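Putative antitoxin VapB45 (Mycobacterium tuberculosis, PDB 5AF3) possibly acts as the antitoxin of a type II toxin-antitoxin system whose toxin is VapC45, and probably binds DNA through a helix-turn-helix region. Local coordinates at residues Ser24-Val29 and Val185-Arg190; Glu77-Asn82 and Arg176-Gly181; Lys103-Gly106 and Ala111-Asp114; Glu121-Phe126 and Tyr151-Ile156; Gln162-Ser165 and Leu171-Met174. All coordinates share one frame; numbering follows the deposited sequence.

Contact 1 of 5, residues Ser24-Val29 and Val185-Arg190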
# COMPACT_ATOMS: atom_id res chain seq x y z
N SER A 24 -9.18 -6.12 6.16
CA SER A 24 -7.73 -6.34 6.03
C SER A 24 -7.15 -5.44 4.94
O SER A 24 -6.08 -4.87 5.10
CB SER A 24 -7.47 -7.83 5.73
OG SER A 24 -6.19 -8.00 5.16
N ARG A 25 -7.87 -5.28 3.83
CA ARG A 25 -7.39 -4.47 2.69
C ARG A 25 -7.43 -2.99 3.04
O ARG A 25 -6.42 -2.28 2.89
CB ARG A 25 -8.23 -4.74 1.45
CG ARG A 25 -8.14 -6.14 0.93
CD ARG A 25 -8.91 -6.26 -0.36
NE ARG A 25 -9.89 -7.33 -0.22
CZ ARG A 25 -11.21 -7.20 -0.40
NH1 ARG A 25 -11.72 -6.02 -0.76
NH2 ARG A 25 -11.99 -8.26 -0.23
N TYR A 26 -8.57 -2.55 3.56
CA TYR A 26 -8.74 -1.13 3.87
C TYR A 26 -7.80 -0.61 4.97
O TYR A 26 -7.33 0.51 4.87
CB TYR A 26 -10.20 -0.81 4.24
CG TYR A 26 -11.26 -1.35 3.31
CD1 TYR A 26 -11.01 -1.58 1.93
CD2 TYR A 26 -12.53 -1.64 3.80
CE1 TYR A 26 -12.04 -2.09 1.09
CE2 TYR A 26 -13.53 -2.14 2.96
CZ TYR A 26 -13.27 -2.35 1.62
OH TYR A 26 -14.30 -2.84 0.84
N LEU A 27 -7.60 -1.42 6.02
CA LEU A 27 -6.73 -1.09 7.16
C LEU A 27 -5.25 -1.47 6.97
O LEU A 27 -4.38 -0.97 7.69
CB LEU A 27 -7.25 -1.77 8.43
CG LEU A 27 -8.69 -1.46 8.84
CD1 LEU A 27 -8.85 -1.96 10.29
CD2 LEU A 27 -9.07 -0.02 8.68
N VAL A 28 -4.99 -2.30 5.96
CA VAL A 28 -3.62 -2.81 5.69
C VAL A 28 -3.10 -3.56 6.93
O VAL A 28 -2.13 -3.15 7.61
CB VAL A 28 -2.62 -1.71 5.23
CG1 VAL A 28 -1.35 -2.36 4.65
CG2 VAL A 28 -3.25 -0.78 4.20
N VAL A 29 -3.79 -4.65 7.23
CA VAL A 29 -3.52 -5.50 8.39
C VAL A 29 -3.83 -6.90 7.91
O VAL A 29 -4.79 -7.09 7.14
CB VAL A 29 -4.40 -5.14 9.63
CG1 VAL A 29 -5.87 -5.24 9.31
CG2 VAL A 29 -4.06 -6.05 10.85
N VAL A 185 -9.27 9.53 0.76
CA VAL A 185 -10.19 8.41 0.74
C VAL A 185 -10.56 8.10 2.18
O VAL A 185 -9.68 8.04 3.07
CB VAL A 185 -9.57 7.20 0.02
CG1 VAL A 185 -10.36 5.93 0.28
CG2 VAL A 185 -9.47 7.55 -1.51
N VAL A 186 -11.85 7.89 2.38
CA VAL A 186 -12.42 7.62 3.70
C VAL A 186 -13.27 6.38 3.78
O VAL A 186 -13.83 5.90 2.77
CB VAL A 186 -13.22 8.85 4.24
CG1 VAL A 186 -12.34 10.03 4.38
CG2 VAL A 186 -14.43 9.19 3.29
N LEU A 187 -13.39 5.84 4.99
CA LEU A 187 -14.44 4.92 5.34
C LEU A 187 -15.53 5.75 6.06
O LEU A 187 -15.24 6.46 7.02
CB LEU A 187 -13.92 3.84 6.27
CG LEU A 187 -12.75 3.02 5.73
CD1 LEU A 187 -12.34 1.99 6.80
CD2 LEU A 187 -13.17 2.34 4.41
N ASP A 188 -16.76 5.67 5.54
CA ASP A 188 -17.89 6.49 6.02
C ASP A 188 -19.14 5.63 5.84
O ASP A 188 -19.48 5.29 4.71
CB ASP A 188 -17.94 7.80 5.20
CG ASP A 188 -19.13 8.73 5.56
OD1 ASP A 188 -20.02 8.32 6.33
OD2 ASP A 188 -19.13 9.88 5.06
N PRO A 189 -19.82 5.24 6.95
CA PRO A 189 -20.97 4.35 6.79
C PRO A 189 -22.14 5.03 6.03
O PRO A 189 -23.09 4.35 5.62
CB PRO A 189 -21.36 4.03 8.25
CG PRO A 189 -20.91 5.22 9.01
CD PRO A 189 -19.61 5.62 8.37
N ARG A 190 -22.05 6.34 5.84
CA ARG A 190 -23.15 7.08 5.16
C ARG A 190 -22.99 7.09 3.63
O ARG A 190 -23.87 7.60 2.92
CB ARG A 190 -23.23 8.52 5.65
CG ARG A 190 -23.71 8.68 7.07
CD ARG A 190 -23.15 9.97 7.65
NE ARG A 190 -24.15 10.98 7.98
CZ ARG A 190 -24.64 11.87 7.12
NH1 ARG A 190 -24.24 11.87 5.85
NH2 ARG A 190 -25.55 12.76 7.51
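Leu187 reaches from its strand to the end of helix 20-27, where Tyr26 and Leu27 receive one methyl each. Starting at the backbone, Leu187 CB points toward the helix, but it is still 6.2 Å from Tyr26 CD2. With chi1 at -58°, CG lies opposite the carbonyl carbon, which carries the branch point to 4.8 Å from Tyr26 CB. The two methyls then diverge. CD1, continuing the extended line from CA, ends 4.3 Å from Leu27 CD2. CD2 comes to 4.1 Å from Tyr26 CD2, meeting the ring at a slant that is neither face-on nor edge-on. No hydrogen bond spans the segments, so the join is purely apolar and all three side chains are buried.

Local bonds shape the chain beyond each contact point. Val28, with positive phi, is the C-prime residue of a Schellman motif: Val29 N bonds to Ser24 O at 3.1 Å, and the Val28 N to Arg25 O bond is weak. Ser24 OG also donates to Val29 O at 2.6 Å. Past the strand, Asp188 OD1 accepts from Arg190 N at 2.9 Å, an Asx turn.

Helix 72-86 lies beside both partners, giving Ala78 to Leu27 and Ile75 to Leu187. Leu187 is also tied through its backbone to Ile175 of strand 172-176, so helix 20-27 of the predicted helix-turn-helix region packs on the four-stranded antiparallel sheet.

Contact 2 of 5, residues Glu77-Asn82 and Arg176-Gly181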
# COMPACT_ATOMS: atom_id res chain seq x y z
N GLU A 77 -12.17 0.57 15.80
CA GLU A 77 -11.36 -0.07 16.85
C GLU A 77 -10.18 -0.86 16.21
O GLU A 77 -9.03 -0.76 16.65
CB GLU A 77 -12.26 -0.99 17.69
CG GLU A 77 -13.31 -0.15 18.48
CD GLU A 77 -14.39 -0.99 19.14
OE1 GLU A 77 -14.68 -2.10 18.64
OE2 GLU A 77 -14.92 -0.50 20.20
N ALA A 78 -10.46 -1.59 15.14
CA ALA A 78 -9.40 -2.33 14.41
C ALA A 78 -8.36 -1.38 13.83
O ALA A 78 -7.16 -1.67 13.84
CB ALA A 78 -10.00 -3.25 13.32
N TYR A 79 -8.81 -0.24 13.32
CA TYR A 79 -7.95 0.76 12.75
C TYR A 79 -6.97 1.29 13.81
O TYR A 79 -5.75 1.37 13.56
CB TYR A 79 -8.74 1.90 12.13
CG TYR A 79 -7.90 3.09 11.73
CD1 TYR A 79 -7.20 3.12 10.52
CD2 TYR A 79 -7.84 4.22 12.56
CE1 TYR A 79 -6.46 4.22 10.16
CE2 TYR A 79 -7.12 5.31 12.20
CZ TYR A 79 -6.41 5.31 11.03
OH TYR A 79 -5.69 6.44 10.72
N VAL A 80 -7.50 1.60 14.99
CA VAL A 80 -6.66 2.13 16.08
C VAL A 80 -5.67 1.08 16.59
O VAL A 80 -4.50 1.38 16.74
CB VAL A 80 -7.51 2.69 17.20
CG1 VAL A 80 -6.65 3.05 18.44
CG2 VAL A 80 -8.25 3.98 16.69
N LEU A 81 -6.14 -0.13 16.84
CA LEU A 81 -5.27 -1.25 17.22
C LEU A 81 -4.19 -1.52 16.17
O LEU A 81 -3.07 -1.88 16.52
CB LEU A 81 -6.08 -2.50 17.41
CG LEU A 81 -6.98 -2.57 18.65
CD1 LEU A 81 -7.72 -3.87 18.62
CD2 LEU A 81 -6.08 -2.44 19.93
N ASN A 82 -4.51 -1.35 14.90
CA ASN A 82 -3.47 -1.48 13.87
C ASN A 82 -2.42 -0.39 13.93
O ASN A 82 -1.23 -0.63 13.61
CB ASN A 82 -4.09 -1.55 12.48
CG ASN A 82 -3.10 -2.10 11.44
OD1 ASN A 82 -2.29 -2.98 11.75
ND2 ASN A 82 -3.14 -1.55 10.23
N ARG A 176 -10.21 8.63 7.63
CA ARG A 176 -9.43 8.91 6.43
C ARG A 176 -8.29 7.90 6.36
O ARG A 176 -7.59 7.69 7.37
CB ARG A 176 -8.88 10.31 6.49
CG ARG A 176 -7.96 10.66 5.31
CD ARG A 176 -7.53 12.09 5.34
NE ARG A 176 -6.62 12.36 4.22
CZ ARG A 176 -5.31 12.12 4.26
NH1 ARG A 176 -4.77 11.60 5.36
NH2 ARG A 176 -4.54 12.39 3.20
N LEU A 177 -8.10 7.30 5.18
CA LEU A 177 -7.08 6.22 4.99
C LEU A 177 -5.83 6.88 4.37
O LEU A 177 -5.85 7.28 3.20
CB LEU A 177 -7.65 5.06 4.15
CG LEU A 177 -8.95 4.44 4.67
CD1 LEU A 177 -9.46 3.42 3.74
CD2 LEU A 177 -8.77 3.81 6.08
N PRO A 178 -4.78 7.12 5.19
CA PRO A 178 -3.66 7.97 4.73
C PRO A 178 -2.82 7.31 3.63
O PRO A 178 -2.06 8.01 2.97
CB PRO A 178 -2.83 8.21 6.01
CG PRO A 178 -3.13 7.04 6.88
CD PRO A 178 -4.58 6.65 6.58
N GLN A 179 -3.03 6.02 3.43
CA GLN A 179 -2.32 5.30 2.35
C GLN A 179 -2.78 5.78 0.97
O GLN A 179 -2.05 5.59 -0.01
CB GLN A 179 -2.45 3.78 2.45
CG GLN A 179 -3.84 3.17 2.16
CD GLN A 179 -4.67 2.92 3.43
OE1 GLN A 179 -5.39 1.92 3.51
NE2 GLN A 179 -4.56 3.82 4.40
N TYR A 180 -3.95 6.43 0.91
CA TYR A 180 -4.44 7.01 -0.35
C TYR A 180 -3.99 8.46 -0.56
O TYR A 180 -4.32 9.07 -1.58
CB TYR A 180 -5.97 6.93 -0.44
CG TYR A 180 -6.55 5.57 -0.55
CD1 TYR A 180 -6.85 4.83 0.60
CD2 TYR A 180 -6.83 5.00 -1.80
CE1 TYR A 180 -7.42 3.60 0.51
CE2 TYR A 180 -7.41 3.77 -1.90
CZ TYR A 180 -7.70 3.06 -0.75
OH TYR A 180 -8.28 1.82 -0.81
N GLY A 181 -3.28 9.02 0.40
CA GLY A 181 -2.65 10.31 0.25
C GLY A 181 -3.67 11.42 0.01
O GLY A 181 -4.74 11.43 0.61
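Tyr79, on helix 72-86 of the predicted helix-turn-helix region, points its ring at Arg176 and Pro178, where strand 172-176 gives way to a short 3-10 turn. The backbones stay well apart: the nearest alpha carbons, Tyr79 CA and Leu177 CA, are 9.5 Å from each other, and the ring spans the gap.

No hydrogen bond joins the segments, and the nearest approaches are loose: Tyr79 OH lies 4.0 Å from Arg176 O and 4.3 Å from Pro178 CD. Farther down the ring, Tyr79 CE1 is 4.7 Å from Leu177 CD2. CG stands opposite the backbone N (chi1 170°), which swings the ring out from the helix toward the turn.

The polar bonds of these side chains run to other parts of the fold. Tyr79 OH bonds to Tyr160 O at the end of helix 155-161, which fixes the phenol tip beside the turn. Arg176 CB points away from the helix, and the chain is extended from CB to NE; NE bonds to Asn184 OD1 and NH1 to Gln163 OE1. Asp237 of the second subunit packs on Pro178 and Gln179, placing the turn at the subunit interface.

Backbone bonds hold the turn itself: Tyr180 N reaches Leu177 O at 3.1 Å and Gly181 N reaches Pro178 O at 3.0 Å. Leu177 O also lies in the plane of the Tyr180 ring, at its edge.

Contact 3 of 5, residues Lys103-Gly106 and Ala111-Asp114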
# COMPACT_ATOMS: atom_id res chain seq x y z
N LYS A 103 -12.79 1.51 30.94
CA LYS A 103 -13.23 1.89 32.31
C LYS A 103 -13.05 3.38 32.60
O LYS A 103 -13.81 3.94 33.40
CB LYS A 103 -12.52 1.03 33.36
CG LYS A 103 -12.86 -0.44 33.36
CD LYS A 103 -11.92 -1.17 34.30
CE LYS A 103 -12.23 -2.62 34.33
NZ LYS A 103 -11.36 -3.24 35.38
N ASN A 104 -12.09 4.05 31.94
CA ASN A 104 -11.80 5.46 32.17
C ASN A 104 -12.24 6.46 31.11
O ASN A 104 -12.60 7.61 31.44
CB ASN A 104 -10.30 5.65 32.42
CG ASN A 104 -9.88 5.10 33.75
OD1 ASN A 104 -10.02 5.78 34.79
ND2 ASN A 104 -9.44 3.83 33.76
N VAL A 105 -12.12 6.08 29.84
CA VAL A 105 -12.50 6.97 28.73
C VAL A 105 -13.93 6.69 28.27
O VAL A 105 -14.59 7.58 27.74
CB VAL A 105 -11.49 6.85 27.56
CG1 VAL A 105 -11.89 7.71 26.33
CG2 VAL A 105 -10.13 7.33 28.08
N GLY A 106 -14.40 5.47 28.51
CA GLY A 106 -15.79 5.11 28.20
C GLY A 106 -15.95 3.98 27.18
O GLY A 106 -14.96 3.48 26.62
N ALA A 111 -12.42 4.04 19.81
CA ALA A 111 -13.12 4.85 18.78
C ALA A 111 -13.61 6.21 19.31
O ALA A 111 -14.35 6.93 18.64
CB ALA A 111 -14.26 4.04 18.17
N SER A 112 -13.13 6.58 20.49
CA SER A 112 -13.57 7.81 21.14
C SER A 112 -12.80 9.05 20.76
O SER A 112 -11.59 9.02 20.58
CB SER A 112 -13.51 7.62 22.67
OG SER A 112 -13.74 8.84 23.32
N GLN A 113 -13.50 10.18 20.73
CA GLN A 113 -12.91 11.47 20.48
C GLN A 113 -11.91 11.83 21.58
O GLN A 113 -11.00 12.60 21.35
CB GLN A 113 -14.00 12.54 20.40
CG GLN A 113 -13.47 13.93 20.10
CD GLN A 113 -14.56 14.87 19.63
OE1 GLN A 113 -15.74 14.51 19.61
NE2 GLN A 113 -14.16 16.07 19.26
N ASP A 114 -12.08 11.23 22.75
CA ASP A 114 -11.24 11.57 23.91
C ASP A 114 -9.95 10.75 23.96
O ASP A 114 -9.06 11.02 24.77
CB ASP A 114 -12.03 11.35 25.22
CG ASP A 114 -13.12 12.39 25.43
OD1 ASP A 114 -13.03 13.48 24.84
OD2 ASP A 114 -14.07 12.08 26.19
O HOH W 1 -14.03 10.14 28.13
O HOH W 2 -15.62 8.56 25.02
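The backbones approach most closely at Val105 and Asp114, whose CA atoms are 6.8 Å apart. Val105 is the last residue of helix 95-105; the chain leaves helical geometry at Gly106, where phi is 119°. On the other side, Ser112 precedes the turn into helix 115-130 and caps it: Ser112 OG accepts from Asp114 N at 3.0 Å with an N-H...O angle of 162°.

Val105 makes the direct touch through a single methyl, against a hydroxyl oxygen and a methylene. CG1, set opposite the backbone N by a chi1 of 177°, lies 3.7 Å from Ser112 OG and 3.8 Å from Asp114 CB, so it rests against the capping pair. The polar link is indirect. One water donates to Val105 O at 2.6 Å and to Asp114 OD2 at 2.7 Å. A second donates to the same Val105 O at 3.1 Å and shares a hydrogen bond of 2.6 Å with Ser112 OG.

Two waters thus serve the carbonyl of the last residue of helix 95-105. Neither Val105 O nor the Asp114 carboxylate can donate to the other, and the first water, donating to both, reconciles two acceptors. It may also soften the meeting of a negative carboxylate with the carbonyl end of a helix, where the dipole would be unfavourable.

Contact 4 of 5, residues Glu121-Phe126 and Tyr151-Ile156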
# COMPACT_ATOMS: atom_id res chain seq x y z
N GLU A 121 -2.24 9.79 29.28
CA GLU A 121 -2.23 9.96 30.74
C GLU A 121 -2.95 8.81 31.43
O GLU A 121 -2.42 8.26 32.40
CB GLU A 121 -2.79 11.33 31.15
CG GLU A 121 -2.77 11.59 32.64
CD GLU A 121 -3.46 12.90 33.02
OE1 GLU A 121 -3.73 13.74 32.12
OE2 GLU A 121 -3.75 13.08 34.24
N VAL A 122 -4.11 8.40 30.91
CA VAL A 122 -4.82 7.23 31.45
C VAL A 122 -3.94 5.95 31.41
O VAL A 122 -3.82 5.19 32.39
CB VAL A 122 -6.21 7.00 30.70
CG1 VAL A 122 -6.82 5.69 31.06
CG2 VAL A 122 -7.20 8.19 30.98
N LEU A 123 -3.29 5.72 30.27
CA LEU A 123 -2.47 4.52 30.15
C LEU A 123 -1.25 4.55 31.04
O LEU A 123 -0.84 3.53 31.58
CB LEU A 123 -2.04 4.36 28.69
CG LEU A 123 -3.21 3.88 27.81
CD1 LEU A 123 -2.78 4.17 26.35
CD2 LEU A 123 -3.59 2.43 28.03
N TRP A 124 -0.63 5.70 31.14
CA TRP A 124 0.51 5.87 32.04
C TRP A 124 0.16 5.38 33.47
O TRP A 124 0.89 4.55 34.03
CB TRP A 124 0.96 7.32 32.01
CG TRP A 124 1.93 7.61 33.05
CD1 TRP A 124 3.16 7.04 33.20
CD2 TRP A 124 1.77 8.53 34.14
NE1 TRP A 124 3.79 7.56 34.31
CE2 TRP A 124 2.95 8.47 34.91
CE3 TRP A 124 0.73 9.39 34.54
CZ2 TRP A 124 3.14 9.25 36.05
CZ3 TRP A 124 0.92 10.17 35.68
CH2 TRP A 124 2.12 10.09 36.42
N ARG A 125 -0.95 5.88 34.00
CA ARG A 125 -1.48 5.51 35.32
C ARG A 125 -1.61 3.99 35.50
O ARG A 125 -1.27 3.44 36.56
CB ARG A 125 -2.84 6.17 35.56
CG ARG A 125 -2.80 7.67 35.71
CD ARG A 125 -4.12 8.24 36.30
NE ARG A 125 -4.90 9.06 35.34
CZ ARG A 125 -6.12 8.76 34.88
NH1 ARG A 125 -6.76 7.64 35.26
NH2 ARG A 125 -6.71 9.60 34.03
N PHE A 126 -2.10 3.31 34.45
CA PHE A 126 -2.23 1.86 34.45
C PHE A 126 -0.85 1.17 34.56
O PHE A 126 -0.66 0.27 35.35
CB PHE A 126 -2.95 1.44 33.15
CG PHE A 126 -3.23 -0.00 33.05
CD1 PHE A 126 -4.06 -0.63 33.97
CD2 PHE A 126 -2.70 -0.75 31.99
CE1 PHE A 126 -4.33 -1.95 33.88
CE2 PHE A 126 -2.97 -2.08 31.90
CZ PHE A 126 -3.80 -2.69 32.84
N TYR A 151 3.67 12.62 29.87
CA TYR A 151 3.57 11.53 28.88
C TYR A 151 2.52 11.85 27.84
O TYR A 151 1.44 12.32 28.17
CB TYR A 151 3.28 10.19 29.55
CG TYR A 151 4.45 9.72 30.37
CD1 TYR A 151 5.57 9.13 29.77
CD2 TYR A 151 4.46 9.91 31.75
CE1 TYR A 151 6.64 8.71 30.54
CE2 TYR A 151 5.52 9.50 32.51
CZ TYR A 151 6.61 8.90 31.92
OH TYR A 151 7.67 8.50 32.74
N VAL A 152 2.83 11.56 26.58
CA VAL A 152 1.93 11.80 25.46
C VAL A 152 2.04 10.61 24.50
O VAL A 152 3.03 9.88 24.54
CB VAL A 152 2.30 13.10 24.67
CG1 VAL A 152 2.22 14.35 25.55
CG2 VAL A 152 3.70 12.96 24.02
N PHE A 153 1.08 10.46 23.61
CA PHE A 153 1.23 9.43 22.57
C PHE A 153 2.38 9.77 21.63
O PHE A 153 2.59 10.93 21.29
CB PHE A 153 -0.03 9.31 21.72
CG PHE A 153 -1.12 8.50 22.35
CD1 PHE A 153 -0.95 7.14 22.62
CD2 PHE A 153 -2.36 9.11 22.64
CE1 PHE A 153 -1.99 6.37 23.19
CE2 PHE A 153 -3.42 8.36 23.19
CZ PHE A 153 -3.25 7.01 23.48
N LYS A 154 3.16 8.75 21.24
CA LYS A 154 4.15 8.92 20.17
C LYS A 154 3.44 9.45 18.93
O LYS A 154 2.30 9.07 18.63
CB LYS A 154 4.74 7.55 19.84
CG LYS A 154 5.57 6.93 20.96
CD LYS A 154 6.09 5.57 20.54
CE LYS A 154 6.89 4.96 21.67
NZ LYS A 154 7.24 3.54 21.34
N GLU A 155 4.11 10.34 18.19
CA GLU A 155 3.53 10.90 16.96
C GLU A 155 3.19 9.85 15.93
O GLU A 155 2.24 10.02 15.17
CB GLU A 155 4.44 11.97 16.36
CG GLU A 155 4.39 13.25 17.21
CD GLU A 155 4.99 14.47 16.52
OE1 GLU A 155 5.48 14.35 15.38
OE2 GLU A 155 4.94 15.57 17.14
N ILE A 156 3.94 8.75 15.91
CA ILE A 156 3.66 7.68 14.96
C ILE A 156 2.25 7.09 15.21
O ILE A 156 1.59 6.64 14.28
CB ILE A 156 4.75 6.55 14.97
CG1 ILE A 156 4.55 5.58 13.78
CG2 ILE A 156 4.79 5.73 16.31
CD1 ILE A 156 5.63 4.43 13.72
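An aromatic stack between Trp124 and Tyr151, with a smaller apolar pair of Leu123 and Phe153, packs helix 115-130 against the second strand of the beta hairpin 144-147/150-153. The stack is offset: the centroids of the five-membered Trp124 ring and the Tyr151 ring lie 4.2 Å apart, with planes inclined by 27°. Trp124 CG stands opposite its backbone N (chi1 170°), turning the indole out toward the strand. Tyr151 CD2 sits 3.4 Å above the indole plane, displaced toward the rim, so the tyrosine covers the pyrrole part by one side of its ring. Ile144 of the partner strand touches both aromatic side chains.

The second pair lies deeper. Leu123 CD1 reaches Phe153 CE1 at 3.9 Å and Phe153 CZ at 4.1 Å, the side chains crossing at about a right angle; helix 135-143 adds Val140 and Leu143 around Leu123. Lys154 is the N-cap of helix 155-161; its NZ bonds to Gly142 O in its own chain and to Arg213 O of the second subunit, so the end of the hairpin lies at the dimer contact.

The tightest point of the whole contact belongs to the stack, where Trp124 NE1 stands 3.2 Å from Tyr151 CE2.

Contact 5 of 5, residues Gln162-Ser165 and Leu171-Met174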
# COMPACT_ATOMS: atom_id res chain seq x y z
N GLN A 162 -5.40 11.00 14.42
CA GLN A 162 -5.80 12.27 13.80
C GLN A 162 -6.68 12.10 12.56
O GLN A 162 -7.33 13.07 12.13
CB GLN A 162 -4.55 13.08 13.41
CG GLN A 162 -3.95 13.84 14.57
CD GLN A 162 -2.50 14.30 14.35
OE1 GLN A 162 -1.84 13.94 13.35
NE2 GLN A 162 -1.99 15.10 15.29
N GLN A 163 -6.68 10.91 11.98
CA GLN A 163 -7.47 10.64 10.75
C GLN A 163 -8.97 10.40 11.01
O GLN A 163 -9.75 10.29 10.06
CB GLN A 163 -6.92 9.43 9.98
CG GLN A 163 -5.40 9.48 9.65
CD GLN A 163 -5.02 10.78 9.00
OE1 GLN A 163 -5.72 11.27 8.13
NE2 GLN A 163 -3.92 11.36 9.44
N ILE A 164 -9.35 10.26 12.29
CA ILE A 164 -10.68 9.83 12.64
C ILE A 164 -11.54 11.06 12.88
O ILE A 164 -11.09 12.01 13.51
CB ILE A 164 -10.66 8.92 13.91
CG1 ILE A 164 -9.74 7.71 13.68
CG2 ILE A 164 -12.08 8.40 14.24
CD1 ILE A 164 -9.59 6.81 14.89
N SER A 165 -12.77 11.04 12.36
CA SER A 165 -13.75 12.13 12.58
C SER A 165 -14.81 11.60 13.52
O SER A 165 -15.09 10.40 13.51
CB SER A 165 -14.39 12.54 11.24
OG SER A 165 -13.44 13.21 10.45
N LEU A 171 -18.05 9.36 19.30
CA LEU A 171 -17.45 8.15 18.72
C LEU A 171 -17.25 8.31 17.22
O LEU A 171 -17.99 9.07 16.58
CB LEU A 171 -18.29 6.92 19.00
CG LEU A 171 -18.37 6.52 20.50
CD1 LEU A 171 -19.22 5.32 20.63
CD2 LEU A 171 -16.96 6.16 21.03
N ALA A 172 -16.24 7.62 16.67
CA ALA A 172 -15.90 7.69 15.25
C ALA A 172 -17.12 7.63 14.29
O ALA A 172 -17.98 6.76 14.39
CB ALA A 172 -14.92 6.58 14.89
N SER A 173 -17.11 8.54 13.33
CA SER A 173 -18.10 8.53 12.27
C SER A 173 -17.44 8.45 10.88
O SER A 173 -18.13 8.22 9.87
CB SER A 173 -18.92 9.80 12.40
OG SER A 173 -18.07 10.93 12.27
N MET A 174 -16.12 8.62 10.81
CA MET A 174 -15.41 8.59 9.53
C MET A 174 -13.94 8.39 9.82
O MET A 174 -13.42 8.88 10.83
CB MET A 174 -15.59 9.93 8.76
CG MET A 174 -15.20 9.88 7.28
SD MET A 174 -15.82 11.28 6.28
CE MET A 174 -14.79 12.65 6.68
O HOH W 3 -12.09 11.46 8.99
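Ser165 is gripped at both its amide and its carbonyl by the neighbouring strand. Its N donates to Met174 O at 2.7 Å, almost straight (177°), while its O accepts from Ser173 N at 2.8 Å and an equally straight 173°. The same Ser165 O also receives a weak bond from Met174 N at 3.4 Å, and a weak one from Ser173 OG.

Two residues, Ser173 and Met174, therefore face one, Ser165: a classic beta bulge in the antiparallel hairpin of strands 164-166 and 172-176, the first two strands of the four-stranded sheet. Ser165 and Met174 send their side chains to one face, with Ser165 CB and Met174 CB 3.8 Å apart. The Met174 chain bends at chi3 (76°), which brings CE within 4.0 Å of Ser165 OG. Beside the bulge, Ile164 CG2 and Ala172 CB meet at 3.4 Å, tighter than usual for two methyls.

A water shares a hydrogen bond of 2.6 Å with Ser165 OG and donates to Gln163 O at 2.8 Å and, weakly, to Met174 O. Farther out, Gln163 NE2 bonds to His159 O, tying the residue before the strand to helix 155-161. Helix 72-86 backs the pair through Val80 against Ile164 and Ala76 against Ala172.

Contact 1 closes the longest loop, and the other four are nested inside it; contacts 3, 4 and 5 also fall within the loop closed by contact 2 and follow one another along the chain. Contacts 1 and 2 touch, their centres about 7 Å apart. Contacts 1 and 5 share the four-stranded sheet through neighbouring strands 185-187 and 172-176, centres about 12 Å apart. Contact 3 joins contact 5 through a probable Ala111-Ala172 backbone bond and packs on contact 4 by Asn104 and Val122. Contact 4 lies about 26 Å from contact 1, centre to centre. The N-terminal putative DNA-binding region thus packs on a strand of the DUF433 range; contacts 2 and 4 reach the second subunit.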